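Local atomic coordinates of putative retaining b-glycosidase (Saccharophagus degradans, PDB entry 5A95), a protein that hydrolyses beta-glucans as a mixed-linkage beta-glucanase of glycoside hydrolase family 5, probably with retention of configuration at the anomeric carbon. Residues W85-F90 against A126-D132; N95-V99 against K356-L360; F90-N95 against L133-L137; L292-Q296 against E350-F355; L139-S143 against T164-W168. The protein carries 1 engineered substitution. One frame throughout, in Å; residues are numbered along the deposited sequence.

Contact 1: residues W85-F90 against A126-D132; sequences WQKSLF and AVRWAND
Lys87 lies across the indole of Trp129 and reaches past it to Asp132. Lys87 CB sits over the five-membered ring of Trp129, 3.7 Å from its centroid, in a CH-pi contact. With CG trans to the backbone N (chi1 -175°) and the rest of the chain extended, CG and CD pass over CD1 of Trp129. CE then leaves the ring, and Lys87 NZ forms a salt bridge with Asp132 OD2 at 2.8 Å, arriving from above the carboxylate plane. The backbone of Gln86 and Lys87 lies over the same face of the Trp129 ring. At its six-membered end, Trp129 points its edge at the centre of the Phe90 ring, with planes 77° apart and centroids separated by 5.0 Å. Trp85 completes the aromatic cluster obliquely, its NE1 lying 3.6 Å from Trp129 CH2 while hydrogen-bonded to Glu125. Phe90 CZ also touches Ala126 CB at 3.7 Å. The other carboxylate oxygen of Asp132 has a second cation in Lys46, which probably favours its charged form. Helices 87-96 and 116-133 are thus joined side by side on the outside of the barrel, and on their inner side Ala126 and Ala130 rest against Leu137 of strand 136-144.

Contact 2: residues N95-V99 against K356-L360; sequences NNWGV and KQVML
Trp97 and Lys356 join the end of helix 87-96 to the C-terminal helix 350-363, two neighbouring helices in the outer layer of a (beta/alpha)8 barrel. The two side chains cross at about a right angle, the lysine running over one face of the indole from the six-membered ring toward NE1. Lys356 CB already lies 3.6 Å from Trp97 CE3; with CG trans to the backbone N (chi1 -172°) and the chain extended, the later atoms follow over the face, Lys356 CD 3.6 Å from the centroid of the six-membered ring of Trp97 and NZ 4.0 Å from that of the five-membered ring in a cation-pi contact. The indole itself is fixed by a hydrogen bond from NE1 to Glu92, whose carboxylate may add to the pull on the ammonium group. Replacing Trp97 by an alanine is likely to leave Lys356 without the ring face it lies on and Glu92 without its indole donor. Gly98, with positive phi just beyond the helix, allows close approach to the second helix: a side chain there would collide with the backbone of Met359 and Leu360. Beside it, Met359 CB packs 3.4 Å from Trp97 O, while Leu360 CD2 lies 3.6 Å from Gly98 N. A water donates to both carbonyls here, 2.7 Å from Gly98 O and 2.8 Å from Met359 O.

Contact 3: residues F90-N95 against L133-L137; sequences FEELAN and LGIYL
Leu133 enters helix 87-96 as a knob into a hole formed by Phe90, Glu91, Ala94 and Asn95, at the turn that leads from helix 116-133 into strand 136-144 of the barrel. With CG anti to the carbonyl carbon (chi1 -70°), its two methyl branches point at the helix and divide the work. CD1 lies against the backbone, 3.6 Å from Phe90 C, and against CB of the same residue, whereas CD2 goes to the far side of the hole and meets Asn95 OD1 at 3.9 Å. Between them, Leu133 CB approaches Ala94 CB to 4.0 Å. That small methyl group also receives Ile135 CG2, at 4.1 Å, from the start of the strand. Deeper in, Leu137 CD2 comes obliquely to the Phe90 ring, 4.1 Å from CE2, and both side chains pack on Ile102 of the adjacent strand. Behind the knob, Gly134, with phi 75°, ends helix 116-133 in a Schellman motif, in which Ile135 N lies 3.0 Å from Ala130 O, a probable hydrogen bond.

Contact 4: residues L292-Q296 against E350-F355; sequences LGWVQ and EQGAFF
Glu350 OE1 gathers the polar side of this contact, meeting Trp294 and Gln296 together. The strong bond is that from Gln296 NE2, 2.9 Å long and nearly straight at 171°, which reaches OE1 on its syn side, with OE1 lying in the plane of the Gln296 amide; a bend at chi2 (-70°) brings the glutamine's NE2 back to the carboxylate. Trp294 NE1 adds a weak bond at 3.1 Å, and a water held by Gln296 N donates to the same oxygen at 2.7 Å, giving OE1 three donors. A second water links Trp294 O to Gln351 N. These bonds tie the loop after strand 287-289, the seventh strand of the (beta/alpha)8 barrel, to the first turn of its last helix, 350-363. The apolar contacts centre on the indole. Gln351 CB stands over the six-membered ring of Trp294, 3.7 Å from its centroid. Against Phe354 the indole presents its edge, in an offset edge-to-face pair with planes 63° apart. Phe355 approaches obliquely, its CE2 3.8 Å from Trp294 CZ3. A serine in place of Trp294 is likely to open a gap between the loop and the two phenylalanines and to take one donor from Glu350. Further along the Phe355 ring, Leu292 CD1 touches CZ at 3.9 Å.

Contact 5: residues L139-S143 against T164-W168; sequences LDWHS and TRDFW. With BGC (beta-D-glucopyranose), chain D.
Strand 139-141 and helix segment 164-168 run almost antiparallel, at 167° with their axes 10.5 Å apart, and their backbones come nearest at Trp141 and Thr164. The gap is filled by aromatic rings. Trp141, its CG opposite the backbone N (chi1 -177°), extends toward the helix and forms an offset stack with Phe167: centroids 4.3 Å apart, planes at 23°. Its NE1 donates to Thr164 OG1 at 2.9 Å, tilted from the indole plane; Thr160 and Thr159 also hydrogen-bond to that hydroxyl. Trp168 completes the cluster at the edge of Phe167, which meets a face of the Trp168 indole, with Trp168 CZ2 3.7 Å from Trp141 CB and CH2, at the ring edge, 3.4 Å from Leu139 O. Asp140 points away from the helix, and at the strand's C-terminal end His142 meets the glycan. His142 ND1 donates to the syn lone pair of Asp140 OD2 at 2.6 Å, fixing the imidazole's rotation, and its NE2 gives a nearly straight bond of 3.0 Å to O3 of the bound glucose, also held by Asn188, Glu189 and His303. Helix 161-174 thus packs outside the barrel wall, where strand 136-144 runs between strands 101-106 and 181-185 and Phe167 reaches Ile106.

How the contacts relate
The five contacts mostly join the helical layer of one (beta/alpha)8 barrel to its neighbours and to the strands. Contacts 1, 3 and 2 follow one another along helix 87-96, their segments interleaving in sequence: contacts 1 and 3 share Phe90, their centres 7 Å apart, and contacts 3 and 2 share Asn95, at 10 Å. Contact 4 uses the preceding turns of the last helix, its centre 13 Å from that of contact 2. Helix 87-96 is therefore linked both to helix 116-133 and to helix 350-363, joining early and late parts of the chain. Contacts 4 and 5 both fall between the segments of contact 2; contact 5 follows contact 3 on strand 136-144, which leads to the glycan pocket.

Contact 1: residues W85-F90 against A126-D132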
# COMPACT_ATOMS: atom_id res chain seq x y z
N TRP A 85 23.43 17.15 -16.56
CA TRP A 85 23.83 16.80 -15.19
C TRP A 85 25.35 16.76 -15.17
O TRP A 85 25.95 15.75 -15.55
CB TRP A 85 23.23 15.45 -14.77
CG TRP A 85 23.60 15.06 -13.35
CD1 TRP A 85 24.46 14.07 -12.98
CD2 TRP A 85 23.06 15.59 -12.14
NE1 TRP A 85 24.53 13.98 -11.61
CE2 TRP A 85 23.67 14.89 -11.07
CE3 TRP A 85 22.14 16.59 -11.85
CZ2 TRP A 85 23.37 15.15 -9.73
CZ3 TRP A 85 21.85 16.86 -10.53
CH2 TRP A 85 22.47 16.15 -9.47
N GLN A 86 25.95 17.90 -14.80
CA GLN A 86 27.38 18.21 -14.99
C GLN A 86 27.94 18.95 -13.81
O GLN A 86 27.24 19.77 -13.20
CB GLN A 86 27.58 19.15 -16.19
CG GLN A 86 27.13 18.59 -17.51
CD GLN A 86 27.38 19.52 -18.67
OE1 GLN A 86 28.15 19.21 -19.56
NE2 GLN A 86 26.72 20.68 -18.65
N LYS A 87 29.22 18.73 -13.52
CA LYS A 87 29.91 19.55 -12.54
C LYS A 87 29.85 21.03 -12.87
O LYS A 87 29.75 21.85 -11.96
CB LYS A 87 31.35 19.09 -12.38
CG LYS A 87 32.05 19.84 -11.27
CD LYS A 87 33.38 19.27 -10.87
CE LYS A 87 33.94 20.05 -9.71
NZ LYS A 87 35.21 19.50 -9.22
N SER A 88 29.93 21.36 -14.16
CA SER A 88 29.99 22.76 -14.59
C SER A 88 28.77 23.56 -14.12
O SER A 88 28.85 24.77 -13.93
CB SER A 88 30.11 22.86 -16.11
OG SER A 88 28.99 22.29 -16.76
N LEU A 89 27.63 22.88 -13.95
CA LEU A 89 26.43 23.53 -13.43
C LEU A 89 26.66 24.03 -11.99
O LEU A 89 26.32 25.17 -11.64
CB LEU A 89 25.26 22.54 -13.48
CG LEU A 89 23.94 22.98 -12.87
CD1 LEU A 89 23.48 24.31 -13.44
CD2 LEU A 89 22.91 21.87 -13.03
N PHE A 90 27.22 23.16 -11.14
CA PHE A 90 27.49 23.53 -9.74
C PHE A 90 28.55 24.62 -9.67
O PHE A 90 28.44 25.56 -8.87
CB PHE A 90 27.92 22.31 -8.92
CG PHE A 90 26.79 21.38 -8.54
CD1 PHE A 90 25.79 21.04 -9.44
CD2 PHE A 90 26.79 20.80 -7.30
CE1 PHE A 90 24.75 20.16 -9.07
CE2 PHE A 90 25.78 19.93 -6.92
CZ PHE A 90 24.78 19.60 -7.81
N ALA A 126 26.69 14.80 -6.99
CA ALA A 126 26.35 16.11 -6.46
C ALA A 126 27.02 16.41 -5.12
O ALA A 126 27.43 17.54 -4.87
CB ALA A 126 24.84 16.24 -6.32
N VAL A 127 27.09 15.40 -4.25
CA VAL A 127 27.75 15.56 -2.96
C VAL A 127 29.21 15.94 -3.19
O VAL A 127 29.73 16.87 -2.58
CB VAL A 127 27.63 14.28 -2.08
CG1 VAL A 127 28.48 14.39 -0.84
CG2 VAL A 127 26.17 14.06 -1.69
N ARG A 128 29.89 15.21 -4.07
CA ARG A 128 31.29 15.50 -4.33
C ARG A 128 31.47 16.89 -4.93
O ARG A 128 32.35 17.65 -4.52
CB ARG A 128 31.88 14.45 -5.26
CG ARG A 128 32.08 13.11 -4.57
CD ARG A 128 32.93 12.17 -5.42
NE ARG A 128 32.16 11.68 -6.56
CZ ARG A 128 31.34 10.62 -6.53
NH1 ARG A 128 31.22 9.89 -5.43
NH2 ARG A 128 30.66 10.27 -7.62
N TRP A 129 30.62 17.22 -5.89
CA TRP A 129 30.71 18.54 -6.53
C TRP A 129 30.48 19.66 -5.53
O TRP A 129 31.23 20.64 -5.48
CB TRP A 129 29.68 18.66 -7.65
CG TRP A 129 29.83 17.71 -8.78
CD1 TRP A 129 30.96 17.04 -9.16
CD2 TRP A 129 28.80 17.33 -9.70
NE1 TRP A 129 30.68 16.25 -10.23
CE2 TRP A 129 29.37 16.41 -10.59
CE3 TRP A 129 27.46 17.68 -9.84
CZ2 TRP A 129 28.63 15.84 -11.62
CZ3 TRP A 129 26.73 17.11 -10.85
CH2 TRP A 129 27.31 16.19 -11.72
N ALA A 130 29.40 19.53 -4.75
CA ALA A 130 29.06 20.55 -3.78
C ALA A 130 30.18 20.68 -2.74
O ALA A 130 30.58 21.78 -2.38
CB ALA A 130 27.73 20.22 -3.12
N ASN A 131 30.66 19.55 -2.21
CA ASN A 131 31.75 19.60 -1.24
C ASN A 131 33.01 20.24 -1.81
O ASN A 131 33.68 21.00 -1.13
CB ASN A 131 32.02 18.22 -0.71
CG ASN A 131 33.23 18.14 0.17
OD1 ASN A 131 34.28 17.64 -0.26
ND2 ASN A 131 33.13 18.66 1.38
N ASP A 132 33.32 19.93 -3.07
CA ASP A 132 34.51 20.52 -3.71
C ASP A 132 34.41 22.05 -3.75
O ASP A 132 35.42 22.74 -3.64
CB ASP A 132 34.69 19.95 -5.13
CG ASP A 132 36.03 20.33 -5.74
OD1 ASP A 132 37.05 20.17 -5.04
OD2 ASP A 132 36.06 20.79 -6.90

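Contact 2: residues N95-V99 against K356-L360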
# COMPACT_ATOMS: atom_id res chain seq x y z
N ASN A 95 30.51 29.73 -8.22
CA ASN A 95 31.52 30.73 -8.57
C ASN A 95 30.98 32.07 -9.03
O ASN A 95 31.61 33.10 -8.81
CB ASN A 95 32.47 30.21 -9.66
CG ASN A 95 33.28 29.01 -9.20
OD1 ASN A 95 33.51 28.81 -8.01
ND2 ASN A 95 33.70 28.19 -10.16
N ASN A 96 29.84 32.04 -9.70
CA ASN A 96 29.29 33.23 -10.36
C ASN A 96 27.93 33.73 -9.89
O ASN A 96 27.57 34.87 -10.19
CB ASN A 96 29.22 33.00 -11.86
CG ASN A 96 30.59 32.89 -12.50
OD1 ASN A 96 31.56 33.47 -12.02
ND2 ASN A 96 30.67 32.16 -13.60
N TRP A 97 27.17 32.91 -9.16
CA TRP A 97 25.83 33.32 -8.71
C TRP A 97 25.68 33.51 -7.21
O TRP A 97 24.58 33.81 -6.73
CB TRP A 97 24.77 32.33 -9.25
CG TRP A 97 24.58 32.40 -10.73
CD1 TRP A 97 25.48 32.03 -11.70
CD2 TRP A 97 23.42 32.87 -11.43
NE1 TRP A 97 24.97 32.28 -12.94
CE2 TRP A 97 23.70 32.78 -12.81
CE3 TRP A 97 22.16 33.35 -11.03
CZ2 TRP A 97 22.76 33.14 -13.80
CZ3 TRP A 97 21.24 33.71 -12.00
CH2 TRP A 97 21.55 33.62 -13.37
N GLY A 98 26.76 33.34 -6.45
CA GLY A 98 26.77 33.66 -5.04
C GLY A 98 26.11 32.63 -4.16
O GLY A 98 25.88 32.88 -3.00
N VAL A 99 25.79 31.45 -4.70
CA VAL A 99 25.04 30.50 -3.90
C VAL A 99 25.91 29.79 -2.87
O VAL A 99 27.09 29.55 -3.12
CB VAL A 99 24.33 29.41 -4.72
CG1 VAL A 99 23.57 29.99 -5.91
CG2 VAL A 99 25.26 28.28 -5.15
N LYS A 356 20.45 36.94 -8.64
CA LYS A 356 21.88 36.81 -8.76
C LYS A 356 22.58 37.97 -8.01
O LYS A 356 23.53 37.79 -7.26
CB LYS A 356 22.30 36.84 -10.23
CG LYS A 356 23.75 36.53 -10.46
CD LYS A 356 24.05 36.47 -11.94
CE LYS A 356 25.48 36.04 -12.22
NZ LYS A 356 25.69 35.88 -13.69
N GLN A 357 22.11 39.19 -8.27
CA GLN A 357 22.66 40.36 -7.61
C GLN A 357 22.50 40.29 -6.10
O GLN A 357 23.41 40.58 -5.35
CB GLN A 357 22.02 41.63 -8.18
CG GLN A 357 22.52 42.94 -7.60
CD GLN A 357 22.07 44.15 -8.41
OE1 GLN A 357 20.93 44.27 -8.80
NE2 GLN A 357 23.00 45.05 -8.69
N VAL A 358 21.31 39.89 -5.65
CA VAL A 358 21.04 39.75 -4.22
C VAL A 358 21.98 38.75 -3.57
O VAL A 358 22.57 39.02 -2.53
CB VAL A 358 19.56 39.32 -4.00
CG1 VAL A 358 19.30 38.88 -2.57
CG2 VAL A 358 18.62 40.45 -4.40
N MET A 359 22.14 37.58 -4.20
CA MET A 359 22.97 36.54 -3.61
C MET A 359 24.45 36.91 -3.64
O MET A 359 25.17 36.66 -2.67
CB MET A 359 22.74 35.20 -4.29
CG MET A 359 21.34 34.68 -4.03
SD MET A 359 21.00 33.01 -4.65
CE MET A 359 21.18 33.24 -6.43
N LEU A 360 24.90 37.53 -4.73
CA LEU A 360 26.30 37.95 -4.78
C LEU A 360 26.60 39.00 -3.69
O LEU A 360 27.67 38.96 -3.05
CB LEU A 360 26.67 38.50 -6.15
CG LEU A 360 26.84 37.44 -7.23
CD1 LEU A 360 26.84 38.07 -8.61
CD2 LEU A 360 28.10 36.62 -7.02
O HOH W 1 24.58 34.41 -1.20

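Contact 3: residues F90-N95 against L133-L137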
# COMPACT_ATOMS: atom_id res chain seq x y z
N PHE A 90 27.22 23.16 -11.14
CA PHE A 90 27.49 23.53 -9.74
C PHE A 90 28.55 24.62 -9.67
O PHE A 90 28.44 25.56 -8.87
CB PHE A 90 27.92 22.31 -8.92
CG PHE A 90 26.79 21.38 -8.54
CD1 PHE A 90 25.79 21.04 -9.44
CD2 PHE A 90 26.79 20.80 -7.30
CE1 PHE A 90 24.75 20.16 -9.07
CE2 PHE A 90 25.78 19.93 -6.92
CZ PHE A 90 24.78 19.60 -7.81
N GLU A 91 29.58 24.50 -10.51
CA GLU A 91 30.66 25.49 -10.53
C GLU A 91 30.14 26.87 -10.93
O GLU A 91 30.51 27.88 -10.32
CB GLU A 91 31.75 25.07 -11.52
CG GLU A 91 32.50 23.83 -11.09
CD GLU A 91 33.51 23.36 -12.13
OE1 GLU A 91 33.14 22.97 -13.27
OE2 GLU A 91 34.69 23.38 -11.79
N GLU A 92 29.28 26.92 -11.95
CA GLU A 92 28.71 28.20 -12.37
C GLU A 92 27.98 28.86 -11.20
O GLU A 92 28.12 30.04 -10.91
CB GLU A 92 27.76 27.98 -13.52
CG GLU A 92 26.90 29.19 -13.88
CD GLU A 92 27.66 30.37 -14.47
OE1 GLU A 92 28.87 30.23 -14.80
OE2 GLU A 92 27.03 31.41 -14.65
N LEU A 93 27.17 28.07 -10.52
CA LEU A 93 26.38 28.60 -9.43
C LEU A 93 27.23 29.09 -8.26
O LEU A 93 26.99 30.19 -7.72
CB LEU A 93 25.38 27.54 -8.96
CG LEU A 93 24.22 27.34 -9.93
CD1 LEU A 93 23.45 26.06 -9.62
CD2 LEU A 93 23.29 28.56 -9.86
N ALA A 94 28.17 28.26 -7.82
CA ALA A 94 29.01 28.60 -6.69
C ALA A 94 29.95 29.76 -7.03
O ALA A 94 30.15 30.68 -6.22
CB ALA A 94 29.81 27.40 -6.23
N ASN A 95 30.51 29.73 -8.22
CA ASN A 95 31.52 30.73 -8.57
C ASN A 95 30.98 32.07 -9.03
O ASN A 95 31.61 33.10 -8.81
CB ASN A 95 32.47 30.21 -9.66
CG ASN A 95 33.28 29.01 -9.20
OD1 ASN A 95 33.51 28.81 -8.01
ND2 ASN A 95 33.70 28.19 -10.16
N LEU A 133 33.18 22.56 -3.84
CA LEU A 133 32.94 23.98 -3.94
C LEU A 133 32.55 24.63 -2.61
O LEU A 133 32.38 25.85 -2.56
CB LEU A 133 31.79 24.21 -4.94
CG LEU A 133 32.18 23.90 -6.39
CD1 LEU A 133 30.97 23.61 -7.26
CD2 LEU A 133 33.01 25.04 -6.98
N GLY A 134 32.45 23.84 -1.55
CA GLY A 134 32.11 24.35 -0.23
C GLY A 134 30.65 24.73 -0.04
O GLY A 134 30.33 25.48 0.90
N ILE A 135 29.77 24.21 -0.90
CA ILE A 135 28.34 24.51 -0.81
C ILE A 135 27.55 23.29 -0.32
O ILE A 135 28.08 22.18 -0.22
CB ILE A 135 27.79 25.02 -2.13
CG1 ILE A 135 27.78 23.92 -3.18
CG2 ILE A 135 28.59 26.27 -2.52
CD1 ILE A 135 27.12 24.29 -4.47
N TYR A 136 26.31 23.55 0.05
CA TYR A 136 25.48 22.56 0.72
C TYR A 136 24.29 22.11 -0.14
O TYR A 136 23.88 22.83 -1.04
CB TYR A 136 24.94 23.15 2.02
CG TYR A 136 26.03 23.39 3.04
CD1 TYR A 136 26.41 22.39 3.91
CD2 TYR A 136 26.70 24.62 3.11
CE1 TYR A 136 27.42 22.57 4.83
CE2 TYR A 136 27.73 24.82 4.02
CZ TYR A 136 28.08 23.81 4.89
OH TYR A 136 29.06 24.02 5.81
N LEU A 137 23.76 20.93 0.16
CA LEU A 137 22.60 20.41 -0.54
C LEU A 137 21.40 20.32 0.38
O LEU A 137 21.51 19.91 1.53
CB LEU A 137 22.89 19.01 -1.10
CG LEU A 137 24.00 18.98 -2.16
CD1 LEU A 137 24.36 17.54 -2.45
CD2 LEU A 137 23.55 19.68 -3.44

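Contact 4: residues L292-Q296 against E350-F355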
# COMPACT_ATOMS: atom_id res chain seq x y z
N LEU A 292 10.49 29.95 -4.28
CA LEU A 292 10.02 31.32 -4.44
C LEU A 292 10.46 31.76 -5.83
O LEU A 292 11.35 31.16 -6.42
CB LEU A 292 10.55 32.25 -3.35
CG LEU A 292 12.02 32.62 -3.39
CD1 LEU A 292 12.30 33.93 -2.67
CD2 LEU A 292 12.89 31.52 -2.80
N GLY A 293 9.91 32.85 -6.32
CA GLY A 293 10.28 33.40 -7.61
C GLY A 293 9.07 33.86 -8.41
O GLY A 293 7.96 33.70 -7.96
N TRP A 294 9.33 34.45 -9.57
CA TRP A 294 8.25 34.95 -10.40
C TRP A 294 8.65 35.02 -11.85
O TRP A 294 9.83 34.96 -12.19
CB TRP A 294 7.81 36.36 -9.97
CG TRP A 294 8.67 37.48 -10.53
CD1 TRP A 294 8.41 38.22 -11.67
CD2 TRP A 294 9.92 37.98 -10.03
NE1 TRP A 294 9.41 39.13 -11.88
CE2 TRP A 294 10.35 39.02 -10.89
CE3 TRP A 294 10.72 37.68 -8.92
CZ2 TRP A 294 11.53 39.73 -10.67
CZ3 TRP A 294 11.88 38.39 -8.71
CH2 TRP A 294 12.28 39.41 -9.58
N VAL A 295 7.64 35.16 -12.69
CA VAL A 295 7.79 35.57 -14.08
C VAL A 295 6.71 36.59 -14.40
O VAL A 295 5.65 36.60 -13.82
CB VAL A 295 7.75 34.34 -15.03
CG1 VAL A 295 6.41 33.62 -14.95
CG2 VAL A 295 8.08 34.72 -16.49
N GLN A 296 7.00 37.45 -15.39
CA GLN A 296 6.02 38.38 -15.92
C GLN A 296 4.75 37.64 -16.31
O GLN A 296 4.79 36.48 -16.71
CB GLN A 296 6.58 39.06 -17.17
CG GLN A 296 7.69 40.05 -16.89
CD GLN A 296 7.21 41.29 -16.18
OE1 GLN A 296 6.19 41.87 -16.56
NE2 GLN A 296 7.92 41.71 -15.14
N GLU A 350 14.60 37.70 -16.00
CA GLU A 350 14.37 38.84 -15.13
C GLU A 350 14.61 38.42 -13.66
O GLU A 350 15.37 39.07 -12.94
CB GLU A 350 12.95 39.37 -15.28
CG GLU A 350 12.66 40.54 -14.35
CD GLU A 350 11.20 40.89 -14.20
OE1 GLU A 350 10.31 40.14 -14.62
OE2 GLU A 350 10.93 41.92 -13.52
N GLN A 351 13.95 37.36 -13.19
CA GLN A 351 14.15 37.00 -11.78
C GLN A 351 15.56 36.49 -11.54
O GLN A 351 16.10 36.67 -10.44
CB GLN A 351 13.10 36.00 -11.26
CG GLN A 351 13.24 34.56 -11.75
CD GLN A 351 12.60 33.56 -10.81
OE1 GLN A 351 12.21 33.88 -9.69
NE2 GLN A 351 12.55 32.31 -11.24
N GLY A 352 16.16 35.82 -12.52
CA GLY A 352 17.51 35.35 -12.36
C GLY A 352 18.51 36.46 -12.11
O GLY A 352 19.30 36.38 -11.17
N ALA A 353 18.45 37.53 -12.92
CA ALA A 353 19.36 38.64 -12.73
C ALA A 353 19.13 39.29 -11.36
O ALA A 353 20.08 39.69 -10.69
CB ALA A 353 19.18 39.68 -13.83
N PHE A 354 17.86 39.43 -10.98
CA PHE A 354 17.52 40.04 -9.71
C PHE A 354 18.15 39.24 -8.56
O PHE A 354 18.87 39.79 -7.70
CB PHE A 354 16.00 40.15 -9.56
CG PHE A 354 15.59 40.56 -8.17
CD1 PHE A 354 15.77 41.88 -7.75
CD2 PHE A 354 15.17 39.62 -7.23
CE1 PHE A 354 15.46 42.27 -6.48
CE2 PHE A 354 14.89 40.01 -5.95
CZ PHE A 354 15.03 41.33 -5.57
N PHE A 355 17.90 37.94 -8.51
CA PHE A 355 18.37 37.15 -7.39
C PHE A 355 19.88 36.95 -7.43
O PHE A 355 20.52 36.83 -6.41
CB PHE A 355 17.65 35.81 -7.33
CG PHE A 355 16.26 35.88 -6.77
CD1 PHE A 355 16.07 36.23 -5.44
CD2 PHE A 355 15.15 35.63 -7.55
CE1 PHE A 355 14.80 36.31 -4.92
CE2 PHE A 355 13.87 35.69 -7.01
CZ PHE A 355 13.71 36.03 -5.70
O HOH W 2 11.48 35.86 -14.33
O HOH W 3 9.95 37.72 -15.74

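Contact 5: residues L139-S143 against T164-W168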
# COMPACT_ATOMS: atom_id res chain seq x y z
N LEU A 139 18.08 18.03 0.05
CA LEU A 139 17.46 16.96 -0.70
C LEU A 139 15.97 17.02 -0.45
O LEU A 139 15.52 16.95 0.69
CB LEU A 139 18.02 15.60 -0.30
CG LEU A 139 19.53 15.44 -0.46
CD1 LEU A 139 19.97 14.02 -0.08
CD2 LEU A 139 20.02 15.81 -1.85
N ASP A 140 15.22 17.16 -1.54
CA ASP A 140 13.78 17.40 -1.52
C ASP A 140 13.07 16.22 -2.17
O ASP A 140 13.29 15.91 -3.33
CB ASP A 140 13.53 18.73 -2.25
CG ASP A 140 12.17 18.86 -2.88
OD1 ASP A 140 11.17 18.35 -2.37
OD2 ASP A 140 12.11 19.52 -3.96
N TRP A 141 12.25 15.53 -1.39
CA TRP A 141 11.39 14.49 -1.95
C TRP A 141 10.19 15.22 -2.59
O TRP A 141 9.27 15.71 -1.91
CB TRP A 141 10.98 13.53 -0.85
CG TRP A 141 10.14 12.35 -1.29
CD1 TRP A 141 8.90 12.02 -0.80
CD2 TRP A 141 10.47 11.33 -2.25
NE1 TRP A 141 8.45 10.87 -1.39
CE2 TRP A 141 9.39 10.42 -2.27
CE3 TRP A 141 11.58 11.08 -3.07
CZ2 TRP A 141 9.40 9.28 -3.08
CZ3 TRP A 141 11.57 9.93 -3.88
CH2 TRP A 141 10.49 9.06 -3.89
N HIS A 142 10.28 15.35 -3.89
CA HIS A 142 9.52 16.37 -4.60
C HIS A 142 8.19 15.81 -5.11
O HIS A 142 8.01 15.51 -6.29
CB HIS A 142 10.34 16.98 -5.71
CG HIS A 142 9.80 18.27 -6.21
ND1 HIS A 142 10.11 19.47 -5.64
CD2 HIS A 142 8.95 18.54 -7.22
CE1 HIS A 142 9.49 20.43 -6.29
NE2 HIS A 142 8.78 19.90 -7.26
N SER A 143 7.25 15.72 -4.19
CA SER A 143 5.89 15.37 -4.48
C SER A 143 4.97 16.55 -4.14
O SER A 143 5.36 17.49 -3.45
CB SER A 143 5.50 14.09 -3.73
OG SER A 143 4.17 13.70 -4.02
N THR A 164 8.07 6.53 0.22
CA THR A 164 8.61 7.72 0.88
C THR A 164 9.51 7.38 2.05
O THR A 164 10.64 7.88 2.16
CB THR A 164 7.45 8.65 1.32
OG1 THR A 164 6.72 9.07 0.14
CG2 THR A 164 7.94 9.86 2.07
N ARG A 165 9.02 6.50 2.91
CA ARG A 165 9.83 6.00 4.03
C ARG A 165 11.12 5.37 3.50
O ARG A 165 12.20 5.59 4.07
CB ARG A 165 9.07 4.94 4.82
CG ARG A 165 7.94 5.44 5.68
CD ARG A 165 7.41 4.27 6.50
NE ARG A 165 6.20 4.58 7.22
CZ ARG A 165 6.14 5.29 8.33
NH1 ARG A 165 7.26 5.70 8.93
NH2 ARG A 165 4.96 5.55 8.88
N ASP A 166 11.01 4.55 2.47
CA ASP A 166 12.19 3.86 1.94
C ASP A 166 13.21 4.81 1.35
O ASP A 166 14.41 4.63 1.52
CB ASP A 166 11.79 2.77 0.95
CG ASP A 166 12.98 2.14 0.29
OD1 ASP A 166 13.66 1.33 0.95
OD2 ASP A 166 13.27 2.45 -0.88
N PHE A 167 12.73 5.83 0.64
CA PHE A 167 13.60 6.88 0.16
C PHE A 167 14.41 7.48 1.31
O PHE A 167 15.64 7.54 1.26
CB PHE A 167 12.82 7.95 -0.61
CG PHE A 167 13.61 9.17 -0.98
CD1 PHE A 167 14.46 9.16 -2.06
CD2 PHE A 167 13.53 10.33 -0.21
CE1 PHE A 167 15.20 10.27 -2.38
CE2 PHE A 167 14.28 11.45 -0.53
CZ PHE A 167 15.11 11.42 -1.62
N TRP A 168 13.71 7.89 2.36
CA TRP A 168 14.41 8.53 3.46
C TRP A 168 15.31 7.54 4.22
O TRP A 168 16.40 7.92 4.67
CB TRP A 168 13.43 9.27 4.39
CG TRP A 168 12.92 10.52 3.74
CD1 TRP A 168 11.62 10.80 3.41
CD2 TRP A 168 13.70 11.62 3.26
NE1 TRP A 168 11.56 12.01 2.79
CE2 TRP A 168 12.82 12.55 2.68
CE3 TRP A 168 15.09 11.91 3.27
CZ2 TRP A 168 13.25 13.72 2.11
CZ3 TRP A 168 15.50 13.07 2.69
CH2 TRP A 168 14.60 13.96 2.13
C2 BGC D . 5.97 22.97 -7.92
C3 BGC D . 7.01 22.98 -9.03
C4 BGC D . 6.49 23.79 -10.22
C5 BGC D . 6.08 25.18 -9.75
C6 BGC D . 5.58 26.05 -10.88
C1 BGC D . 5.33 24.33 -7.65
O1 BGC D . 4.08 24.23 -7.01
O2 BGC D . 6.55 22.39 -6.69
O3 BGC D . 7.34 21.59 -9.34
O4 BGC D . 7.39 23.94 -11.32
O5 BGC D . 5.00 25.00 -8.84
O6 BGC D . 5.06 27.22 -10.24